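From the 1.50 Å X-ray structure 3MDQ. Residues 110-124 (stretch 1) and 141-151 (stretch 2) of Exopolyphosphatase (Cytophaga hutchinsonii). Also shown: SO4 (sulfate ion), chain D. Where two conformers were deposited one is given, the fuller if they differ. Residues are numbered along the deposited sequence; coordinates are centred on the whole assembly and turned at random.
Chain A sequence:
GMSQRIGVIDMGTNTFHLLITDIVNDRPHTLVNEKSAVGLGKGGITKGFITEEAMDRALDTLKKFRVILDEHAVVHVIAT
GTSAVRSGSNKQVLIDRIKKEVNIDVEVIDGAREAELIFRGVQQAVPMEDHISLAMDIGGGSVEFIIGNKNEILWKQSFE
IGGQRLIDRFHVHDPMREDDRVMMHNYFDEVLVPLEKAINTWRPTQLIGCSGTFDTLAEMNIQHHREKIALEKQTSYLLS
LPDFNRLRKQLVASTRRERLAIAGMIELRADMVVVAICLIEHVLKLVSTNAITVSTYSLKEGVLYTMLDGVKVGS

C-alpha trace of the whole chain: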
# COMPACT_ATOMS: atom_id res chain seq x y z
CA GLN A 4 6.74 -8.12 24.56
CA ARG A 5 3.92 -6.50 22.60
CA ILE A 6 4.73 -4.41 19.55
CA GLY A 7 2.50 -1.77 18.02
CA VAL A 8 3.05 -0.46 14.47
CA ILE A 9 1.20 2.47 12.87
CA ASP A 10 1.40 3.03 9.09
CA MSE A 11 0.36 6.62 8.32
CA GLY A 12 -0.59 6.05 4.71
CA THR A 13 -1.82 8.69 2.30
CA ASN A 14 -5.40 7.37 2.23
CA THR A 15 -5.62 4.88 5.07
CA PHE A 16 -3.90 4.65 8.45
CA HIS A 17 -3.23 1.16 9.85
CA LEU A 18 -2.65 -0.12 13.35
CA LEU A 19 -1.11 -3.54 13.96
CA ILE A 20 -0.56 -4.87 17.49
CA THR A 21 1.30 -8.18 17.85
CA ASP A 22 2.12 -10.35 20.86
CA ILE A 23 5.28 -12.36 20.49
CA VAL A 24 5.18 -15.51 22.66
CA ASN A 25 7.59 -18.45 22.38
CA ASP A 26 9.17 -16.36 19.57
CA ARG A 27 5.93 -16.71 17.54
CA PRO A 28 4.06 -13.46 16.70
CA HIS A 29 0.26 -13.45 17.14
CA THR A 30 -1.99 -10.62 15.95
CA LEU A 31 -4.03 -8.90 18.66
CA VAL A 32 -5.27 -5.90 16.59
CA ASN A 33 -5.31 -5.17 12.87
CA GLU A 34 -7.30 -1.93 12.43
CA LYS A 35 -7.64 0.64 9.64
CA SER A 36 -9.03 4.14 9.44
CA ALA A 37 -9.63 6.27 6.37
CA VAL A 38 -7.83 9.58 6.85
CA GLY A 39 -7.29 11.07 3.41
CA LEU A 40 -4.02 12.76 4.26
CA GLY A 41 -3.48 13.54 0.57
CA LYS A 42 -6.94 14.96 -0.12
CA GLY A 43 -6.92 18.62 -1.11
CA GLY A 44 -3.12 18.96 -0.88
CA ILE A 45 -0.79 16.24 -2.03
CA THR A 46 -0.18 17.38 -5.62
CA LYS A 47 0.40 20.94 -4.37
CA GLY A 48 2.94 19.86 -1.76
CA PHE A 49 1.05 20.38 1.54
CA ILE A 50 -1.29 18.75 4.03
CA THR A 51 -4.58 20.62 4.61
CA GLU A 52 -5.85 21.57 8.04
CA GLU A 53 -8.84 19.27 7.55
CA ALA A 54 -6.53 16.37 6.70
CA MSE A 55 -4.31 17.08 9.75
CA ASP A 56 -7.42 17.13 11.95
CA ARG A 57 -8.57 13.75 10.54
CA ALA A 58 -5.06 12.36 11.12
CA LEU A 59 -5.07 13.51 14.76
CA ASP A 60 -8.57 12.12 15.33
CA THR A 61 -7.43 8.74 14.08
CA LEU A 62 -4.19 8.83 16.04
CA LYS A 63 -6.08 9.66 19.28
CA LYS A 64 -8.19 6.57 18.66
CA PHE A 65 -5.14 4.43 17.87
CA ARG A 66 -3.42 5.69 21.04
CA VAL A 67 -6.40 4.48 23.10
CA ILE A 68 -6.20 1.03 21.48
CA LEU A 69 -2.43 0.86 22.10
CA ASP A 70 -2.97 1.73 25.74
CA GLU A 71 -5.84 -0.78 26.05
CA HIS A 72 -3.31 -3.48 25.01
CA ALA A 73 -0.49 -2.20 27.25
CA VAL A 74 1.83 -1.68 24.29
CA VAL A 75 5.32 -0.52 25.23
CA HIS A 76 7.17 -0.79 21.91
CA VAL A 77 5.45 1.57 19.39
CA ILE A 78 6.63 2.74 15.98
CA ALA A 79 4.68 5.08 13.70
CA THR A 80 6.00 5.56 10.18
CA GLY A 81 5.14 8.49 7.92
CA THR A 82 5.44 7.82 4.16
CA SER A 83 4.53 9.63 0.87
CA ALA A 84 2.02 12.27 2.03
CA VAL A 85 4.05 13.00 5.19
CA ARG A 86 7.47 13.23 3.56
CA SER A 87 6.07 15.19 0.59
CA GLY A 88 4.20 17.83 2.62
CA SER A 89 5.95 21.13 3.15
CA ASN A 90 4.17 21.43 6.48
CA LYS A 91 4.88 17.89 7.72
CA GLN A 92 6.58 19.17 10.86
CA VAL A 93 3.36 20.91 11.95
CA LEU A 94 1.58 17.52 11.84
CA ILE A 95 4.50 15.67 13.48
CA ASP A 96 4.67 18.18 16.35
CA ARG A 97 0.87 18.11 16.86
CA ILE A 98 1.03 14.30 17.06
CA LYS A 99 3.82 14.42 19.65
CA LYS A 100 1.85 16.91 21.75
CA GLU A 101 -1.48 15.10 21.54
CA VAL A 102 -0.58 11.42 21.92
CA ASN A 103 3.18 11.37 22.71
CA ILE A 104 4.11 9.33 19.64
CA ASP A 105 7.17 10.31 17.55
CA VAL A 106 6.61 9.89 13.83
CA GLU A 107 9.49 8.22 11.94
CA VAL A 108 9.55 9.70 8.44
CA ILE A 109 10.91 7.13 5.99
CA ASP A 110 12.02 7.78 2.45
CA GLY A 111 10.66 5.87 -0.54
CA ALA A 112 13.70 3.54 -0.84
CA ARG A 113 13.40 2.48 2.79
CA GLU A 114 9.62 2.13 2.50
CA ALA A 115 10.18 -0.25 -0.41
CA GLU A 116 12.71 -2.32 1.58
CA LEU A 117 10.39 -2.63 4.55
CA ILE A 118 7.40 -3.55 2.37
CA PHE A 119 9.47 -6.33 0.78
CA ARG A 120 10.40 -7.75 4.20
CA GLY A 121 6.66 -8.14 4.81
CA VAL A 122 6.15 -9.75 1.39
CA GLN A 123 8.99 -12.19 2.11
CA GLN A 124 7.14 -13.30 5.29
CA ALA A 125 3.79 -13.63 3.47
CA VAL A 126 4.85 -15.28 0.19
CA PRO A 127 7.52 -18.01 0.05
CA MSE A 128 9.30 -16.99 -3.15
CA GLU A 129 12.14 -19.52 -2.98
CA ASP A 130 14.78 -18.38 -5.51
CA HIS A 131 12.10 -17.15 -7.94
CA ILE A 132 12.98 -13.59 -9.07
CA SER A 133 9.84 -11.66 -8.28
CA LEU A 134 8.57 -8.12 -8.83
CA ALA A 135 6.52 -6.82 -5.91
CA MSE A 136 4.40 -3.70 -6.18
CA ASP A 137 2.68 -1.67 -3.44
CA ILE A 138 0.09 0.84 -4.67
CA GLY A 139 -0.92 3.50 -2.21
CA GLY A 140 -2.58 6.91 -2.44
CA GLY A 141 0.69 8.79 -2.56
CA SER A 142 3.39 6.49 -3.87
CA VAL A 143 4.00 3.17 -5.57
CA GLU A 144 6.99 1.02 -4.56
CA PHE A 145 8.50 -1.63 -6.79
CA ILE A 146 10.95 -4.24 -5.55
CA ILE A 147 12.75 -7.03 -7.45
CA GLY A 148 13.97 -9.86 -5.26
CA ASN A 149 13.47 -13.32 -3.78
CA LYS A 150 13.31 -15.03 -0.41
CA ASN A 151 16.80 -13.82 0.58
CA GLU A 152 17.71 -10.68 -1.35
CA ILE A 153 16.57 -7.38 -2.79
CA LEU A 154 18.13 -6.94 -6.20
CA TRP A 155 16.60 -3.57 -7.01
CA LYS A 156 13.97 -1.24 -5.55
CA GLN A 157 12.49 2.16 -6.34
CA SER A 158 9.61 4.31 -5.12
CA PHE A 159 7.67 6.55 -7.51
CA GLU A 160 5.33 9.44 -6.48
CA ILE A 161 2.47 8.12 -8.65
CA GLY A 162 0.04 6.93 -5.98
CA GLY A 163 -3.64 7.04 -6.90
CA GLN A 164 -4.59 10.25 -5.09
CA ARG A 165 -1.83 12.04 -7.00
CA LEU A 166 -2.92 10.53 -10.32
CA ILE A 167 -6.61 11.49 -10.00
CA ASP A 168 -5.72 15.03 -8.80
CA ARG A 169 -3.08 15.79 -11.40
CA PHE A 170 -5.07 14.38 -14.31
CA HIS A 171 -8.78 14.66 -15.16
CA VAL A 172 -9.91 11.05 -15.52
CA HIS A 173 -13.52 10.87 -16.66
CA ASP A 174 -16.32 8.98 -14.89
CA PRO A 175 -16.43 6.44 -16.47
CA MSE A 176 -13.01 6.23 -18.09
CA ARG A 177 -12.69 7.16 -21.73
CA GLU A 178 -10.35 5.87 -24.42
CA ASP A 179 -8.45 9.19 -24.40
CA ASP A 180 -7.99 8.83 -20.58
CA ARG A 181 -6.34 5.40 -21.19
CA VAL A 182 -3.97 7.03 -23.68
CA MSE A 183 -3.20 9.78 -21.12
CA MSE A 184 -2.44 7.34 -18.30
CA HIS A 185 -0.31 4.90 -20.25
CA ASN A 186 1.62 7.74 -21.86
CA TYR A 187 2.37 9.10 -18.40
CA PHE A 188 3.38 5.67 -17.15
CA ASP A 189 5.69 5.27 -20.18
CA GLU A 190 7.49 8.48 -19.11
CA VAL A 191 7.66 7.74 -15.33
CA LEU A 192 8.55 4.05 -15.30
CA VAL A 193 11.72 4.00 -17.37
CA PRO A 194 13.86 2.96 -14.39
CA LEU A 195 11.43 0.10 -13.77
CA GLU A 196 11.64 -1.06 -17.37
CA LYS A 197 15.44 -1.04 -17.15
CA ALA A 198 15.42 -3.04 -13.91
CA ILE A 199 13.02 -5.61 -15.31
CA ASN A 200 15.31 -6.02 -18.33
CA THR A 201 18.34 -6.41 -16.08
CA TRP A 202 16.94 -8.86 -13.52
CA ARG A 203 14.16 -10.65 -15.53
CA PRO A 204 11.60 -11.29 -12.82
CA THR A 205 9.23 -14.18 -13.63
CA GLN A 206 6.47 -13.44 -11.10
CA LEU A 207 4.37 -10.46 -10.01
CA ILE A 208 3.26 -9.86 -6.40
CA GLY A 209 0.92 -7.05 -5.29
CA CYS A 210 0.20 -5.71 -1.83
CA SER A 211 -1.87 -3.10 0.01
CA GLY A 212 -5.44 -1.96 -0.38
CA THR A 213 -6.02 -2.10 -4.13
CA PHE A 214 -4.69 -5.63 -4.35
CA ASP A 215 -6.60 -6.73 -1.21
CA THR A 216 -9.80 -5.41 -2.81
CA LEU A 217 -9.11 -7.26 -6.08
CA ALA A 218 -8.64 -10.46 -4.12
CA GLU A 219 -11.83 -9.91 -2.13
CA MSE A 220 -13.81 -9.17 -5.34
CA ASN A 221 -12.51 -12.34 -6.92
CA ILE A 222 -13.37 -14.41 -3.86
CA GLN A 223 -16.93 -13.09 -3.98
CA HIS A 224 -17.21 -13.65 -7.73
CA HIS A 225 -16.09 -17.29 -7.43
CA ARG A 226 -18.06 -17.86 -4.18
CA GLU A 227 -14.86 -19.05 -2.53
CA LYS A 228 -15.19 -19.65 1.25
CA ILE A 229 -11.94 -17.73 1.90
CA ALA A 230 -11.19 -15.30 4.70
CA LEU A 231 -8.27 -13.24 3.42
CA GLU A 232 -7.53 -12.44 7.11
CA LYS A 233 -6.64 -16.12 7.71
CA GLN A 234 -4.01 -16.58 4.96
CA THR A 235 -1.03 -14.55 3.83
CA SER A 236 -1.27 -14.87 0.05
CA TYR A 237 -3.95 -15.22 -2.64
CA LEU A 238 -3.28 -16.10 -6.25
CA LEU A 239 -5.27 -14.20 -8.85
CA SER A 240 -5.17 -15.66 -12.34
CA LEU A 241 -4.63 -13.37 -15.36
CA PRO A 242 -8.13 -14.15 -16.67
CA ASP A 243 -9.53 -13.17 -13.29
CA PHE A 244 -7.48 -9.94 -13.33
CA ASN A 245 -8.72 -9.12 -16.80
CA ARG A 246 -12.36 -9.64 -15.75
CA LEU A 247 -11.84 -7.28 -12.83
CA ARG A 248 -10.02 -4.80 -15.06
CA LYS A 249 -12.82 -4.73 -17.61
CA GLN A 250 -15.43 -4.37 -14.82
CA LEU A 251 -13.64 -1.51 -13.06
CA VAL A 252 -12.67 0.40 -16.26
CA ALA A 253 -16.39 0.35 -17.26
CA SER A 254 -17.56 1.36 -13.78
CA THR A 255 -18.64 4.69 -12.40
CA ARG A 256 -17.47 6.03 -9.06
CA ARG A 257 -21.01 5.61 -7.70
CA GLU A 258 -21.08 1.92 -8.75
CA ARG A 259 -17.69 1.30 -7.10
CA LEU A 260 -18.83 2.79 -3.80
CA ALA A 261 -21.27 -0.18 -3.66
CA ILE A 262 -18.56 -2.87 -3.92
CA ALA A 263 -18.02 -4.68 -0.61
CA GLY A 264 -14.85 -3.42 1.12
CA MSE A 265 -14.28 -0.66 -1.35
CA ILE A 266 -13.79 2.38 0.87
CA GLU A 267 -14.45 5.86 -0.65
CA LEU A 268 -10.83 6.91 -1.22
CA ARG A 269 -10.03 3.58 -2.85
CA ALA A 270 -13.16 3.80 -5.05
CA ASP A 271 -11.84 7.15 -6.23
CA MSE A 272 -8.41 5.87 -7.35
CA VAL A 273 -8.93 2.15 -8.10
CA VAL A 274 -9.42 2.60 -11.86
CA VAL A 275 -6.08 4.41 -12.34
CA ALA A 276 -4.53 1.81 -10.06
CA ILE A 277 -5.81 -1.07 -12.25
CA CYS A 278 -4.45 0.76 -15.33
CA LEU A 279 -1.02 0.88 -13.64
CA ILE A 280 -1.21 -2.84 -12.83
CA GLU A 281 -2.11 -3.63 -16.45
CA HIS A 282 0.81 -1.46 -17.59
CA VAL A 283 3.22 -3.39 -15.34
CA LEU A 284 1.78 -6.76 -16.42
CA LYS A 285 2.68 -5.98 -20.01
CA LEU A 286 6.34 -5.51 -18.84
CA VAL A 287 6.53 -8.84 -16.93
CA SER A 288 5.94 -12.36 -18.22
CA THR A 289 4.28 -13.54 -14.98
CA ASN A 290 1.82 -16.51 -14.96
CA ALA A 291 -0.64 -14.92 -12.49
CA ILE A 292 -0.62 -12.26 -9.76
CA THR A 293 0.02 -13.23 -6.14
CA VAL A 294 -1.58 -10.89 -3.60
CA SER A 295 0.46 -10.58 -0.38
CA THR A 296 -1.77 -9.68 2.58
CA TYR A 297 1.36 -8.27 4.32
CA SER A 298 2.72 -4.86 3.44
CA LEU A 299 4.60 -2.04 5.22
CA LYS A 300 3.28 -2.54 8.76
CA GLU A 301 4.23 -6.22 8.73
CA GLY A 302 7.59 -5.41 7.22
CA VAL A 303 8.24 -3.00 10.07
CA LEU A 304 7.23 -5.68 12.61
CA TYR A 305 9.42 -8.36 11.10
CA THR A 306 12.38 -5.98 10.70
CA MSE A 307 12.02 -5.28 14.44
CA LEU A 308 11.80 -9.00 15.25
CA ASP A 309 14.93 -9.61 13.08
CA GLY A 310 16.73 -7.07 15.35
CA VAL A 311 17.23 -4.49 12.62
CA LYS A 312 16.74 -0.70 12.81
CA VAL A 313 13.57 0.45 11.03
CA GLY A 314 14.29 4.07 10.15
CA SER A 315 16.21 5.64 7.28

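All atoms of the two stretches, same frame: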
# COMPACT_ATOMS: atom_id res chain seq x y z
N ASP A 110 11.98 7.46 3.86
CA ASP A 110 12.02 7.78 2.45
C ASP A 110 11.48 6.61 1.61
O ASP A 110 11.18 5.52 2.14
CB ASP A 110 13.40 8.28 1.99
CG ASP A 110 14.49 7.25 2.04
OD1 ASP A 110 14.29 6.01 2.04
OD2 ASP A 110 15.66 7.73 2.02
N GLY A 111 11.27 6.87 0.34
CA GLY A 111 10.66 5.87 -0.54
C GLY A 111 11.49 4.58 -0.67
O GLY A 111 10.90 3.48 -0.65
N ALA A 112 12.82 4.70 -0.73
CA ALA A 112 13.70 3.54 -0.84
C ALA A 112 13.50 2.65 0.37
O ALA A 112 13.36 1.44 0.27
CB ALA A 112 15.21 3.95 -1.00
N ARG A 113 13.49 3.26 1.56
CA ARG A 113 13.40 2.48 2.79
C ARG A 113 12.03 1.88 2.93
O ARG A 113 11.87 0.74 3.38
CB ARG A 113 13.67 3.36 3.99
CG ARG A 113 13.72 2.63 5.32
CD ARG A 113 14.83 1.62 5.32
NE ARG A 113 14.86 0.85 6.58
CZ ARG A 113 15.22 -0.43 6.63
NH1 ARG A 113 15.52 -1.09 5.54
NH2 ARG A 113 15.22 -1.08 7.79
N GLU A 114 11.00 2.64 2.54
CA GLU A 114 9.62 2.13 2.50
C GLU A 114 9.54 0.85 1.62
O GLU A 114 8.95 -0.16 2.02
CB GLU A 114 8.66 3.21 1.96
CG GLU A 114 7.23 2.82 1.95
CD GLU A 114 6.30 3.92 1.43
OE1 GLU A 114 6.82 4.97 0.97
OE2 GLU A 114 5.04 3.73 1.45
N ALA A 115 10.16 0.90 0.47
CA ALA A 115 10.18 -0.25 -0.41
C ALA A 115 10.86 -1.47 0.25
O ALA A 115 10.36 -2.61 0.18
CB ALA A 115 10.87 0.11 -1.73
N GLU A 116 11.99 -1.23 0.88
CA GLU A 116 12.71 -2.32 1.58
C GLU A 116 11.84 -2.96 2.64
O GLU A 116 11.81 -4.20 2.82
CB GLU A 116 14.02 -1.80 2.17
CG GLU A 116 15.00 -1.38 1.12
CD GLU A 116 16.15 -0.57 1.67
OE1 GLU A 116 16.17 -0.21 2.87
OE2 GLU A 116 17.03 -0.24 0.86
N LEU A 117 11.18 -2.12 3.44
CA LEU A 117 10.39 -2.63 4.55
C LEU A 117 9.17 -3.37 4.03
O LEU A 117 8.83 -4.44 4.54
CB LEU A 117 9.99 -1.48 5.48
CG LEU A 117 11.10 -0.81 6.24
CD1 LEU A 117 10.59 0.53 6.80
CD2 LEU A 117 11.62 -1.72 7.37
N ILE A 118 8.51 -2.84 3.01
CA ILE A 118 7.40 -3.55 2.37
C ILE A 118 7.86 -4.95 1.94
O ILE A 118 7.17 -5.96 2.20
CB ILE A 118 6.84 -2.80 1.17
CG1 ILE A 118 6.08 -1.55 1.68
CG2 ILE A 118 5.94 -3.71 0.32
CD1 ILE A 118 5.86 -0.48 0.61
N PHE A 119 9.00 -5.02 1.28
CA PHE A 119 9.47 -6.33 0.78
C PHE A 119 9.76 -7.32 1.90
O PHE A 119 9.52 -8.53 1.74
CB PHE A 119 10.66 -6.21 -0.17
CG PHE A 119 10.85 -7.39 -1.08
CD1 PHE A 119 9.94 -7.65 -2.11
CD2 PHE A 119 11.90 -8.24 -0.91
CE1 PHE A 119 10.12 -8.71 -2.98
CE2 PHE A 119 12.11 -9.31 -1.82
CZ PHE A 119 11.23 -9.53 -2.81
N ARG A 120 10.24 -6.83 3.06
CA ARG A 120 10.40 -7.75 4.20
C ARG A 120 9.06 -8.36 4.60
O ARG A 120 9.02 -9.54 4.96
CB ARG A 120 11.04 -7.03 5.39
CG ARG A 120 11.14 -7.87 6.63
CD ARG A 120 12.17 -9.00 6.44
NE ARG A 120 12.23 -9.92 7.58
CZ ARG A 120 11.46 -10.99 7.74
NH1 ARG A 120 10.49 -11.30 6.89
NH2 ARG A 120 11.65 -11.75 8.82
N GLY A 121 7.98 -7.59 4.54
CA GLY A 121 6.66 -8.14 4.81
C GLY A 121 6.22 -9.16 3.76
O GLY A 121 5.73 -10.25 4.09
N VAL A 122 6.46 -8.83 2.50
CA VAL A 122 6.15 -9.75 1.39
C VAL A 122 6.89 -11.06 1.54
O VAL A 122 6.29 -12.15 1.34
CB VAL A 122 6.43 -9.07 0.04
CG1 VAL A 122 6.33 -10.08 -1.15
CG2 VAL A 122 5.49 -7.89 -0.18
N GLN A 123 8.17 -10.99 1.91
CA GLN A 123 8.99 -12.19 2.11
C GLN A 123 8.37 -13.09 3.19
O GLN A 123 8.44 -14.33 3.10
CB GLN A 123 10.42 -11.83 2.52
CG GLN A 123 11.25 -11.33 1.40
CD GLN A 123 12.60 -10.79 1.84
OE1 GLN A 123 12.71 -10.18 2.90
NE2 GLN A 123 13.63 -10.96 0.98
N GLN A 124 7.79 -12.50 4.24
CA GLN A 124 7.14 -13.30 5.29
C GLN A 124 5.80 -13.90 4.82
O GLN A 124 5.44 -14.99 5.25
CB GLN A 124 6.90 -12.44 6.54
CG GLN A 124 6.68 -13.26 7.77
CD GLN A 124 7.97 -13.98 8.22
OE1 GLN A 124 9.11 -13.58 7.89
NE2 GLN A 124 7.79 -15.04 9.02
N GLY A 141 -0.34 7.83 -2.30
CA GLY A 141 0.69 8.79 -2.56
C GLY A 141 1.84 8.29 -3.38
O GLY A 141 2.32 8.99 -4.27
N SER A 142 2.29 7.07 -3.10
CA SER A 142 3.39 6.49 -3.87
C SER A 142 3.15 5.03 -4.24
O SER A 142 2.23 4.40 -3.75
CB SER A 142 4.69 6.62 -3.08
OG SER A 142 4.69 5.76 -1.95
N VAL A 143 3.97 4.56 -5.19
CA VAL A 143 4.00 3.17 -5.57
C VAL A 143 5.46 2.69 -5.48
O VAL A 143 6.38 3.31 -6.04
CB VAL A 143 3.48 2.96 -7.00
CG1 VAL A 143 3.54 1.46 -7.40
CG2 VAL A 143 2.01 3.54 -7.16
N GLU A 144 5.66 1.62 -4.72
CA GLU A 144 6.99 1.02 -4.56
C GLU A 144 7.07 -0.27 -5.38
O GLU A 144 6.13 -1.06 -5.38
CB GLU A 144 7.30 0.69 -3.10
CG GLU A 144 7.62 1.88 -2.21
CD GLU A 144 6.45 2.77 -1.97
OE1 GLU A 144 5.44 2.30 -1.44
OE2 GLU A 144 6.54 3.98 -2.33
N PHE A 145 8.20 -0.44 -6.05
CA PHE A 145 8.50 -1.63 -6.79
C PHE A 145 9.78 -2.22 -6.26
O PHE A 145 10.76 -1.48 -6.01
CB PHE A 145 8.71 -1.31 -8.25
CG PHE A 145 7.47 -0.83 -8.97
CD1 PHE A 145 6.57 -1.73 -9.47
CD2 PHE A 145 7.26 0.52 -9.17
CE1 PHE A 145 5.43 -1.29 -10.13
CE2 PHE A 145 6.15 0.95 -9.84
CZ PHE A 145 5.25 0.06 -10.33
N ILE A 146 9.78 -3.54 -6.04
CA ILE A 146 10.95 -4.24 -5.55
C ILE A 146 11.17 -5.53 -6.35
O ILE A 146 10.20 -6.29 -6.57
CB ILE A 146 10.83 -4.64 -4.05
CG1 ILE A 146 10.36 -3.47 -3.17
CG2 ILE A 146 12.16 -5.24 -3.54
CD1 ILE A 146 8.88 -3.47 -2.91
N ILE A 147 12.41 -5.78 -6.81
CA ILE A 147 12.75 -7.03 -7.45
C ILE A 147 13.62 -7.82 -6.51
O ILE A 147 14.61 -7.30 -6.05
CB ILE A 147 13.43 -6.83 -8.80
CG1 ILE A 147 12.50 -6.13 -9.79
CG2 ILE A 147 13.94 -8.17 -9.38
CD1 ILE A 147 13.12 -5.70 -11.10
N GLY A 148 13.21 -9.04 -6.18
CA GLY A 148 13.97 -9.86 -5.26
C GLY A 148 13.44 -11.26 -5.13
O GLY A 148 12.64 -11.73 -5.95
N ASN A 149 13.88 -11.93 -4.06
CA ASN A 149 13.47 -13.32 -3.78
C ASN A 149 13.45 -13.53 -2.30
O ASN A 149 13.36 -12.56 -1.57
CB ASN A 149 14.38 -14.31 -4.52
CG ASN A 149 15.84 -14.16 -4.13
OD1 ASN A 149 16.18 -13.74 -3.03
ND2 ASN A 149 16.73 -14.55 -5.04
N LYS A 150 13.50 -14.77 -1.81
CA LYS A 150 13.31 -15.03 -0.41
C LYS A 150 14.39 -14.43 0.47
O LYS A 150 14.16 -14.21 1.67
CB LYS A 150 13.22 -16.54 -0.11
CG LYS A 150 14.51 -17.32 -0.25
CD LYS A 150 14.28 -18.77 0.24
CE LYS A 150 15.55 -19.60 0.19
NZ LYS A 150 15.25 -21.01 0.58
N ASN A 151 15.57 -14.24 -0.14
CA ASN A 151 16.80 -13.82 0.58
C ASN A 151 17.32 -12.39 0.33
O ASN A 151 18.03 -11.82 1.17
CB ASN A 151 17.93 -14.78 0.21
CG ASN A 151 17.68 -16.21 0.67
OD1 ASN A 151 17.64 -17.14 -0.13
ND2 ASN A 151 17.50 -16.39 1.97
S SO4 D . 0.61 5.34 0.57
O1 SO4 D . 1.04 5.83 -0.75
O2 SO4 D . -0.89 5.33 0.68
O3 SO4 D . 1.13 3.98 0.76
O4 SO4 D . 1.34 6.25 1.44
O HOH W 1 3.83 5.97 0.72
O HOH W 2 11.77 -15.28 2.85

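The helix formed by residues 111-124 packs across the strand 143-148, their axes 8.0 Å apart at closest approach and their N-to-C directions 60° apart. In the strand, side chains alternate: Glu-144 and Ile-146 point toward the helix, whereas Val-143, Phe-145 and Ile-147 point away. Ile-146, Phe-119 and Glu-144 together contribute about half of the 507 Å² buried between the stretches.

Ile-146 is the apolar centre. Its CG1 lies 3.9 Å from Ala-115 CB and 3.5 Å from Ala-115 O, so the small alanine lets the branched side chain settle close against the helix backbone. Its CD1 reaches to 4.4 Å from Ile-118 CG2, and its CG2 sits over one face of the Phe-119 ring, 3.5 Å from Phe-119 CG. That methyl group lies 23° off the ring normal, a CH-pi contact.

Phe-119, with chi1 in the t well, extends its flat ring from Ile-146 along the end of the strand. Phe-119 CZ approaches Gly-148 C at 3.6 Å, and the carbonyl oxygen Asn-149 O lies near the ring plane, at the edge, 3.5 Å from Phe-119 CE2. Glycine suits position 148 because a CB there would point toward the helix and stand only 2.8 Å from Phe-119 CE2, a clash.

One turn further along the helix, Gln-123 supplies the direct hydrogen bond between the stretches. Its NE2 donates to Asn-149 O at 3.0 Å with a nearly straight angle of 175°. A long amide side chain is well suited to reach a backbone carbonyl where the strand has ended.

At the other end the contact turns polar. Glu-144 folds back on itself (chi1 m, chi2 p), laying its CG 3.7 Å from Ala-115 CB while its carboxylate faces that of Glu-114. Glu-114 OE2 and Glu-144 OE1 are only 3.2 Å apart; as two acceptors of like charge, they do not account for the attraction between the stretches. Ser-142 OG helps to accommodate them by donating to Glu-144 OE2 at 2.6 Å. Water 1 lies 2.6 Å from Glu-114 OE2, 2.8 Å from Ser-142 OG and 2.6 Å from sulfate O4, so it bridges helix and loop and reaches the sulfate; with two protons it cannot donate to all three at once. The sulfate, probably from the crystallisation liquor, is also held through its O1 by Gly-141 N and Ser-142 N, each at 2.9 Å.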